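Local coordinates for antigen 43 (Escherichia coli, PDB 4KH3), which mediates bacterial clumping by self-association as a surface autotransporter and probably contributes to biofilm formation, at residues 369-383 against 387-401. Residues are numbered along the deposited sequence; the frame is centred on the assembly and turned at random.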
# COMPACT_ATOMS: atom_id res chain seq x y z
N LEU A 369 8.31 13.35 21.48
CA LEU A 369 8.54 12.97 20.09
C LEU A 369 9.67 11.95 19.94
O LEU A 369 10.85 12.32 19.88
CB LEU A 369 8.81 14.22 19.25
CG LEU A 369 7.75 15.34 19.30
CD1 LEU A 369 8.32 16.62 18.72
CD2 LEU A 369 6.50 14.95 18.55
N GLU A 370 9.32 10.67 19.89
CA GLU A 370 10.29 9.60 19.63
C GLU A 370 10.67 9.54 18.15
O GLU A 370 10.13 10.27 17.31
CB GLU A 370 9.73 8.23 20.04
CG GLU A 370 9.01 8.20 21.38
CD GLU A 370 9.95 8.06 22.56
OE1 GLU A 370 11.17 7.98 22.33
OE2 GLU A 370 9.47 8.04 23.71
N LYS A 371 11.63 8.67 17.83
CA LYS A 371 12.08 8.49 16.46
C LYS A 371 10.89 8.21 15.54
O LYS A 371 10.07 7.33 15.82
CB LYS A 371 13.13 7.38 16.37
CG LYS A 371 13.73 7.22 14.97
CD LYS A 371 15.07 6.48 15.02
CE LYS A 371 15.78 6.51 13.66
NZ LYS A 371 17.16 5.95 13.75
N GLY A 372 10.79 8.99 14.47
CA GLY A 372 9.68 8.87 13.54
C GLY A 372 8.64 9.95 13.70
O GLY A 372 8.03 10.39 12.72
N SER A 373 8.42 10.39 14.94
CA SER A 373 7.44 11.43 15.22
C SER A 373 7.94 12.82 14.82
O SER A 373 9.14 13.09 14.87
CB SER A 373 7.06 11.42 16.70
OG SER A 373 6.46 10.19 17.05
N SER A 374 7.03 13.69 14.42
CA SER A 374 7.42 15.06 14.10
C SER A 374 6.33 16.08 14.44
O SER A 374 5.15 15.82 14.27
CB SER A 374 7.84 15.18 12.63
OG SER A 374 6.73 15.09 11.76
N PHE A 375 6.75 17.23 14.95
CA PHE A 375 5.85 18.31 15.31
C PHE A 375 6.30 19.57 14.61
O PHE A 375 7.49 19.81 14.44
CB PHE A 375 5.87 18.53 16.82
CG PHE A 375 5.01 19.67 17.30
CD1 PHE A 375 3.63 19.53 17.39
CD2 PHE A 375 5.58 20.87 17.67
CE1 PHE A 375 2.85 20.58 17.84
CE2 PHE A 375 4.80 21.92 18.13
CZ PHE A 375 3.43 21.77 18.21
N THR A 376 5.34 20.36 14.14
CA THR A 376 5.66 21.62 13.50
C THR A 376 5.05 22.75 14.33
O THR A 376 3.85 22.77 14.58
CB THR A 376 5.16 21.67 12.05
OG1 THR A 376 5.60 20.50 11.36
CG2 THR A 376 5.68 22.90 11.33
N LEU A 377 5.90 23.67 14.78
CA LEU A 377 5.43 24.80 15.56
C LEU A 377 5.23 25.98 14.63
O LEU A 377 6.20 26.50 14.06
CB LEU A 377 6.45 25.16 16.63
CG LEU A 377 6.07 26.37 17.47
CD1 LEU A 377 4.84 26.05 18.28
CD2 LEU A 377 7.24 26.76 18.37
N ASN A 378 3.98 26.40 14.47
CA ASN A 378 3.66 27.54 13.61
C ASN A 378 4.01 28.90 14.23
O ASN A 378 4.13 29.02 15.45
CB ASN A 378 2.19 27.50 13.20
CG ASN A 378 1.83 26.24 12.44
OD1 ASN A 378 2.64 25.71 11.68
ND2 ASN A 378 0.61 25.76 12.63
N ALA A 379 4.18 29.90 13.37
CA ALA A 379 4.39 31.27 13.81
C ALA A 379 3.31 31.69 14.81
O ALA A 379 2.13 31.40 14.62
CB ALA A 379 4.40 32.22 12.61
N GLY A 380 3.73 32.34 15.89
CA GLY A 380 2.79 32.85 16.87
C GLY A 380 2.41 31.85 17.94
O GLY A 380 1.75 32.20 18.92
N ASP A 381 2.83 30.60 17.78
CA ASP A 381 2.47 29.57 18.75
C ASP A 381 3.54 29.27 19.81
O ASP A 381 4.65 29.80 19.77
CB ASP A 381 2.00 28.30 18.03
CG ASP A 381 0.71 28.51 17.26
OD1 ASP A 381 -0.09 29.37 17.69
OD2 ASP A 381 0.49 27.85 16.23
N THR A 382 3.18 28.44 20.78
CA THR A 382 4.07 28.12 21.88
C THR A 382 4.08 26.62 22.17
O THR A 382 3.04 25.99 22.27
CB THR A 382 3.64 28.89 23.15
OG1 THR A 382 3.91 30.29 22.97
CG2 THR A 382 4.39 28.38 24.39
N ALA A 383 5.28 26.05 22.28
CA ALA A 383 5.42 24.66 22.70
C ALA A 383 6.14 24.62 24.03
O ALA A 383 7.26 25.13 24.16
CB ALA A 383 6.17 23.86 21.65
N THR A 387 9.71 17.22 24.94
CA THR A 387 10.86 16.34 24.89
C THR A 387 10.95 15.74 23.49
O THR A 387 10.01 15.06 23.04
CB THR A 387 10.76 15.19 25.91
OG1 THR A 387 10.74 15.72 27.24
CG2 THR A 387 11.96 14.28 25.78
N VAL A 388 12.05 16.02 22.80
CA VAL A 388 12.33 15.37 21.52
C VAL A 388 13.38 14.31 21.77
O VAL A 388 14.50 14.63 22.18
CB VAL A 388 12.86 16.37 20.49
CG1 VAL A 388 12.97 15.70 19.13
CG2 VAL A 388 11.95 17.56 20.40
N ASN A 389 13.02 13.06 21.54
CA ASN A 389 13.93 11.95 21.82
C ASN A 389 14.15 11.13 20.56
O ASN A 389 13.59 10.05 20.39
CB ASN A 389 13.36 11.07 22.94
CG ASN A 389 14.34 10.01 23.41
OD1 ASN A 389 15.55 10.20 23.40
ND2 ASN A 389 13.80 8.87 23.84
N GLY A 390 14.98 11.66 19.66
CA GLY A 390 15.21 11.01 18.38
C GLY A 390 14.29 11.51 17.29
O GLY A 390 14.52 11.25 16.10
N GLY A 391 13.24 12.23 17.67
CA GLY A 391 12.29 12.76 16.71
C GLY A 391 12.70 14.05 16.02
O GLY A 391 13.86 14.47 16.08
N LEU A 392 11.74 14.67 15.35
CA LEU A 392 11.96 15.92 14.65
C LEU A 392 11.00 16.99 15.16
O LEU A 392 9.82 16.74 15.36
CB LEU A 392 11.79 15.73 13.14
CG LEU A 392 11.80 16.99 12.27
CD1 LEU A 392 13.15 17.70 12.36
CD2 LEU A 392 11.46 16.64 10.82
N PHE A 393 11.53 18.19 15.38
CA PHE A 393 10.72 19.34 15.76
C PHE A 393 11.11 20.44 14.81
O PHE A 393 12.28 20.78 14.69
CB PHE A 393 11.05 19.75 17.19
CG PHE A 393 10.14 20.80 17.76
CD1 PHE A 393 10.05 22.07 17.19
CD2 PHE A 393 9.39 20.53 18.90
CE1 PHE A 393 9.22 23.03 17.73
CE2 PHE A 393 8.57 21.49 19.44
CZ PHE A 393 8.48 22.75 18.86
N THR A 394 10.11 20.97 14.11
CA THR A 394 10.32 22.06 13.17
C THR A 394 9.56 23.28 13.68
O THR A 394 8.42 23.16 14.13
CB THR A 394 9.82 21.70 11.77
OG1 THR A 394 10.46 20.50 11.33
CG2 THR A 394 10.12 22.83 10.77
N ALA A 395 10.20 24.44 13.64
CA ALA A 395 9.56 25.67 14.08
C ALA A 395 9.66 26.73 12.99
O ALA A 395 10.75 27.07 12.55
CB ALA A 395 10.17 26.15 15.38
N ARG A 396 8.52 27.25 12.56
CA ARG A 396 8.48 28.30 11.55
C ARG A 396 8.48 29.66 12.23
O ARG A 396 8.52 30.71 11.59
CB ARG A 396 7.26 28.13 10.65
CG ARG A 396 7.13 26.72 10.08
CD ARG A 396 6.50 26.73 8.70
NE ARG A 396 5.11 27.19 8.74
CZ ARG A 396 4.06 26.40 8.55
NH1 ARG A 396 4.23 25.11 8.29
NH2 ARG A 396 2.83 26.91 8.61
N GLY A 397 8.44 29.62 13.56
CA GLY A 397 8.52 30.81 14.39
C GLY A 397 8.16 30.39 15.80
O GLY A 397 8.55 29.32 16.25
N GLY A 398 7.40 31.23 16.50
CA GLY A 398 6.86 30.84 17.79
C GLY A 398 7.84 30.82 18.95
O GLY A 398 8.93 31.40 18.88
N THR A 399 7.43 30.16 20.03
CA THR A 399 8.19 30.19 21.28
C THR A 399 8.33 28.81 21.88
O THR A 399 7.35 28.06 21.96
CB THR A 399 7.49 31.09 22.33
OG1 THR A 399 7.41 32.44 21.84
CG2 THR A 399 8.25 31.06 23.66
N LEU A 400 9.54 28.49 22.33
CA LEU A 400 9.79 27.30 23.12
C LEU A 400 9.75 27.73 24.57
O LEU A 400 10.33 28.75 24.93
CB LEU A 400 11.16 26.71 22.78
CG LEU A 400 11.32 26.33 21.31
CD1 LEU A 400 12.75 25.93 20.99
CD2 LEU A 400 10.32 25.22 20.95
N ALA A 401 9.09 26.94 25.41
CA ALA A 401 8.92 27.33 26.81
C ALA A 401 9.04 26.13 27.74
O ALA A 401 9.02 24.98 27.29
CB ALA A 401 7.60 28.03 26.99
O HOH W 1 12.99 7.26 20.03
O HOH W 2 12.81 10.99 13.81
O HOH W 3 8.39 18.53 11.92
O HOH W 4 3.53 29.61 10.47
O HOH W 5 6.60 33.97 15.71
O HOH W 6 5.03 32.89 19.57
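Phe375 and Phe393 sit at the same level of adjacent coils, their rings 5.2 Å apart between centroids and their planes at 60°, an offset edge-to-face pair with the edge of Phe375 turned toward the face of Phe393. CB of Phe393 points to the buried face shared with Phe375, Leu377 and Ala383, and CG, anti to the backbone N (chi1 -171°), lies beside the carbonyl carbon, which sets the ring next to that of Phe375. Beyond CG, CD2 meets Leu369 CD1; CE2 lies 3.5 Å from Phe375 CD2, which stands over one ring face; CE1 touches Leu377 CB; and CZ has Ala383 CB 3.8 Å away at the ring edge. A flat, wholly apolar ring suits this buried place, where the small Ala383 lets a neighbouring wall of the coil come close. Strands 374-377 and 392-395 run parallel, 13° apart, as successive rungs of the right-handed beta-helix expected of this pectate-lyase-like stalk family, with Leu412 of the next rung against Phe393. The backbones are laced by nearly straight bonds such as Thr394 N to Phe375 O (2.9 Å), while Thr376 and Thr394, beta-branched and partly polar, lie level on the outer face. Where the chain turns, the bare CA of Gly391 lets Glu370 O come within 3.4 Å, and that of Gly398 admits Asp381 O at 3.1 Å. At one corner, Asn389 ND2 donates to Glu370 OE1 (3.2 Å) on the syn side of the carboxylate, while its OD1 accepts from Asn408. Water 1 ties the same Glu370 OE1 to Asn389 O and Lys371 N. At the other corner, Asn378 OD1 lies over one face of the Arg396 guanidinium, 3.3 Å from NH2, not hydrogen-bonded.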